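H subunit of photosynthetic reaction center complex (Rhodopseudomonas palustris, PDB 6Z5S) probably caps the cytoplasmic face of the photosynthetic reaction centre, held in the membrane by one helix and helping to stabilise the complex and its quinone-reducing side. Local coordinates at residues 118-123 against 227-232; 205-210 against 237-242. One frame throughout, in Å; residues are numbered along the deposited sequence.

Contacts 1 and 2 are two sites on one helix, 229-245: the loop 118-123 meets its first turn, and the chain leaving the strand 205-206 meets a later part. Their centres lie 21 Å apart and their nearest atoms about 5 Å, without touching. Along the sequence the segments alternate. The helix touches both a loop within the H-chain N-terminal region and a segment within the PRC-barrel range. The chemistry differs, polar and backbone-led in contact 1, largely apolar in contact 2. Both belong to the globular part of the subunit, whereas the cardiolipin and phospholipid pockets are lined by residues of and flanking the transmembrane helix 9-31.

Contact 1: 118-123 against 227-232; sequences VPELGL and VSKLEE
A capping box opens helix 229-245, and the extended loop 118-123 lies against it, with V118 and P119 beside S228 and K229. S228 is the N-cap residue: its OG accepts from E231 N at 3.2 Å, while S228 N donates in return to E231 OE1, from the anti side of the carboxylate and somewhat out of its plane. With chi1 at 77°, S228 OG sits between its own backbone N and carbonyl carbon, and D117, the residue before V118, hydrogen-bonds to the same oxygen. Across the contact, S228 CB comes to 3.3 Å from V118 N.

One hydrogen bond joins the segments. K229 N, in the first turn, donates to V118 O at 3.1 Å and almost straight (170°), although the donor stands well above the carbonyl plane. P119 follows directly, its CB 3.2 Å from V227 O. The lysine side chain continues past the same carbonyl, with K229 CE 3.4 Å from V118 O, and crosses E120 at about a right angle, with E120 CG 3.8 Å from K229 CG, methylene against methylene. The charged ends do not pair here: K229 NZ forms a salt bridge with an acidic side chain of another protein's chain. E120 OE2 lies 4.0 Å from E232 OE1, the two carboxylate planes only 17° apart.

Such a close approach of like charges would tend to raise the proton affinity of both acids. E120 and E232 each form a salt bridge with a basic side chain of another protein's chain, which probably offsets the repulsion, and Y177 adds a hydrogen bond to E232. The loop thus supplies V118 O to an N-H of the first turn, and the charged ends of E120, K229 and E232 meet the chain of another protein.

Contact 2: 205-210 against 237-242; sequences VSVDAI and AYYGAG
Apolar contact between I210 and two neighbouring tyrosines of helix 229-245 carries much of this interface. I210 CD1 reaches both rings, lying 3.7 Å from Y239 CE1 and 3.8 Å from Y238 CE2. It meets Y238 at the ring edge, close to the ring plane, but approaches Y239 obliquely. The I210 side chain is extended at chi2 (-173°), which carries CD1 out to the two rings. V207 CG1 adds a looser touch at 4.4 Å from Y239 CE1.

Contacts to backbone atoms make up the second group, with no hydrogen bond between the segments. A209 CB packs 3.5 Å from the carbonyl oxygen Y239 O, and G242 CA lies 3.4 Å from A209 O in a CA-H...O contact, the two meeting with no side chain between them.

The tyrosine hydroxyls bond beyond the contact, Y238 OH to Q214 O and Y239 OH to L190 O. Y239 thereby reaches strand 188-192, an outermost strand, within this chain, of the four-stranded antiparallel sheet, where V207 also packs on L191, while F103 of helix 102-105 touches I210 and stacks edge-to-face with Y238.

Contact 1: 118-123 against 227-232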
# COMPACT_ATOMS: atom_id res chain seq x y z
N VAL D 118 -3.47 -32.88 19.05
CA VAL D 118 -4.05 -33.56 17.89
C VAL D 118 -3.46 -32.90 16.65
O VAL D 118 -3.21 -31.69 16.66
CB VAL D 118 -5.58 -33.49 17.92
CG1 VAL D 118 -6.07 -32.08 17.65
CG2 VAL D 118 -6.18 -34.47 16.94
N PRO D 119 -3.19 -33.65 15.59
CA PRO D 119 -2.61 -33.03 14.39
C PRO D 119 -3.63 -32.21 13.63
O PRO D 119 -4.84 -32.29 13.85
CB PRO D 119 -2.15 -34.24 13.57
CG PRO D 119 -2.96 -35.37 14.07
CD PRO D 119 -3.14 -35.11 15.52
N GLU D 120 -3.12 -31.38 12.72
CA GLU D 120 -3.97 -30.64 11.80
C GLU D 120 -4.45 -31.58 10.70
O GLU D 120 -3.64 -32.28 10.08
CB GLU D 120 -3.21 -29.47 11.19
CG GLU D 120 -2.54 -28.57 12.18
CD GLU D 120 -2.02 -27.30 11.54
OE1 GLU D 120 -2.64 -26.84 10.55
OE2 GLU D 120 -1.00 -26.75 12.02
N LEU D 121 -5.75 -31.57 10.44
CA LEU D 121 -6.34 -32.52 9.52
C LEU D 121 -6.53 -31.97 8.11
O LEU D 121 -6.89 -32.74 7.21
CB LEU D 121 -7.69 -33.00 10.06
CG LEU D 121 -7.59 -33.64 11.44
CD1 LEU D 121 -8.90 -34.30 11.80
CD2 LEU D 121 -6.45 -34.63 11.49
N GLY D 122 -6.30 -30.69 7.89
CA GLY D 122 -6.38 -30.14 6.55
C GLY D 122 -7.75 -30.22 5.93
O GLY D 122 -8.67 -29.52 6.36
N LEU D 123 -7.91 -31.05 4.91
CA LEU D 123 -9.19 -31.09 4.22
C LEU D 123 -9.77 -32.49 4.09
O LEU D 123 -10.98 -32.66 4.22
CB LEU D 123 -9.06 -30.46 2.84
CG LEU D 123 -10.38 -30.05 2.21
CD1 LEU D 123 -11.22 -29.29 3.22
CD2 LEU D 123 -10.13 -29.21 0.99
N VAL D 227 2.31 -35.79 13.79
CA VAL D 227 2.73 -34.91 14.87
C VAL D 227 1.57 -33.98 15.20
O VAL D 227 0.91 -33.45 14.30
CB VAL D 227 4.00 -34.12 14.49
CG1 VAL D 227 3.78 -33.29 13.25
CG2 VAL D 227 4.46 -33.25 15.64
N SER D 228 1.31 -33.80 16.48
CA SER D 228 0.22 -32.95 16.94
C SER D 228 0.68 -31.50 17.04
O SER D 228 1.87 -31.20 17.06
CB SER D 228 -0.31 -33.44 18.28
OG SER D 228 0.56 -33.06 19.33
N LYS D 229 -0.30 -30.60 17.12
CA LYS D 229 0.02 -29.18 17.28
C LYS D 229 0.80 -28.93 18.56
O LYS D 229 1.71 -28.09 18.59
CB LYS D 229 -1.27 -28.36 17.27
CG LYS D 229 -1.84 -28.13 15.89
CD LYS D 229 -3.21 -27.51 15.96
CE LYS D 229 -4.29 -28.55 16.13
NZ LYS D 229 -5.64 -27.93 16.18
N LEU D 230 0.47 -29.66 19.62
CA LEU D 230 1.18 -29.49 20.89
C LEU D 230 2.64 -29.87 20.75
O LEU D 230 3.53 -29.16 21.21
CB LEU D 230 0.50 -30.32 21.97
CG LEU D 230 1.05 -30.11 23.37
CD1 LEU D 230 0.99 -28.64 23.73
CD2 LEU D 230 0.27 -30.93 24.37
N GLU D 231 2.91 -31.00 20.10
CA GLU D 231 4.29 -31.40 19.88
C GLU D 231 5.00 -30.44 18.94
O GLU D 231 6.20 -30.21 19.09
CB GLU D 231 4.34 -32.82 19.33
CG GLU D 231 3.71 -33.85 20.24
CD GLU D 231 3.01 -34.95 19.47
OE1 GLU D 231 2.78 -34.78 18.26
OE2 GLU D 231 2.67 -35.98 20.09
N GLU D 232 4.28 -29.87 17.98
CA GLU D 232 4.87 -28.86 17.11
C GLU D 232 5.37 -27.66 17.91
O GLU D 232 6.52 -27.24 17.76
CB GLU D 232 3.86 -28.42 16.06
CG GLU D 232 3.74 -29.36 14.88
CD GLU D 232 2.86 -28.79 13.79
OE1 GLU D 232 1.70 -29.22 13.67
OE2 GLU D 232 3.34 -27.91 13.04

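Contact 2: 205-210 against 237-242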
# COMPACT_ATOMS: atom_id res chain seq x y z
N VAL D 205 24.30 -31.07 7.65
CA VAL D 205 23.34 -30.02 7.98
C VAL D 205 23.62 -29.55 9.39
O VAL D 205 23.86 -30.36 10.29
CB VAL D 205 21.89 -30.51 7.81
CG1 VAL D 205 21.61 -31.69 8.71
CG2 VAL D 205 20.92 -29.38 8.12
N SER D 206 23.61 -28.24 9.59
CA SER D 206 24.07 -27.63 10.82
C SER D 206 22.95 -26.86 11.49
O SER D 206 22.21 -26.11 10.83
CB SER D 206 25.24 -26.69 10.55
OG SER D 206 24.82 -25.56 9.82
N VAL D 207 22.83 -27.03 12.80
CA VAL D 207 21.87 -26.31 13.62
C VAL D 207 22.65 -25.56 14.69
O VAL D 207 23.33 -26.18 15.51
CB VAL D 207 20.85 -27.26 14.26
CG1 VAL D 207 20.07 -26.54 15.35
CG2 VAL D 207 19.91 -27.79 13.20
N ASP D 208 22.54 -24.24 14.68
CA ASP D 208 23.29 -23.40 15.60
C ASP D 208 22.50 -23.00 16.83
O ASP D 208 23.02 -22.28 17.68
CB ASP D 208 23.78 -22.15 14.88
CG ASP D 208 22.68 -21.50 14.08
OD1 ASP D 208 22.18 -22.14 13.14
OD2 ASP D 208 22.32 -20.34 14.39
N ALA D 209 21.25 -23.44 16.96
CA ALA D 209 20.44 -23.06 18.11
C ALA D 209 20.87 -23.81 19.36
O ALA D 209 21.12 -23.21 20.40
CB ALA D 209 18.96 -23.28 17.82
N ILE D 210 20.94 -25.13 19.27
CA ILE D 210 21.40 -25.96 20.37
C ILE D 210 22.69 -26.64 19.95
O ILE D 210 23.08 -26.61 18.78
CB ILE D 210 20.35 -27.01 20.79
CG1 ILE D 210 20.23 -28.08 19.72
CG2 ILE D 210 19.01 -26.34 21.00
CD1 ILE D 210 19.11 -29.05 19.96
N ALA D 237 9.68 -24.75 20.28
CA ALA D 237 10.04 -24.02 21.48
C ALA D 237 11.34 -24.52 22.08
O ALA D 237 12.14 -23.73 22.58
CB ALA D 237 8.91 -24.13 22.50
N TYR D 238 11.56 -25.84 22.04
CA TYR D 238 12.84 -26.37 22.48
C TYR D 238 13.97 -25.79 21.65
O TYR D 238 15.05 -25.49 22.17
CB TYR D 238 12.85 -27.89 22.39
CG TYR D 238 14.11 -28.51 22.91
CD1 TYR D 238 14.23 -28.85 24.24
CD2 TYR D 238 15.19 -28.75 22.08
CE1 TYR D 238 15.38 -29.41 24.73
CE2 TYR D 238 16.34 -29.31 22.55
CZ TYR D 238 16.43 -29.64 23.88
OH TYR D 238 17.59 -30.20 24.36
N TYR D 239 13.74 -25.61 20.35
CA TYR D 239 14.79 -25.03 19.53
C TYR D 239 14.92 -23.53 19.72
O TYR D 239 16.02 -22.99 19.64
CB TYR D 239 14.57 -25.37 18.06
CG TYR D 239 14.95 -26.79 17.75
CD1 TYR D 239 16.27 -27.13 17.51
CD2 TYR D 239 14.00 -27.79 17.73
CE1 TYR D 239 16.62 -28.43 17.24
CE2 TYR D 239 14.34 -29.09 17.45
CZ TYR D 239 15.65 -29.40 17.21
OH TYR D 239 15.98 -30.70 16.94
N GLY D 240 13.81 -22.83 19.96
CA GLY D 240 13.89 -21.41 20.24
C GLY D 240 14.53 -21.08 21.56
O GLY D 240 15.08 -19.98 21.71
N ALA D 241 14.46 -21.98 22.53
CA ALA D 241 15.11 -21.73 23.82
C ALA D 241 16.60 -21.53 23.65
O ALA D 241 17.20 -20.73 24.37
CB ALA D 241 14.83 -22.88 24.78
N GLY D 242 17.21 -22.24 22.70
CA GLY D 242 18.64 -22.11 22.49
C GLY D 242 19.07 -20.75 22.01
O GLY D 242 20.24 -20.39 22.18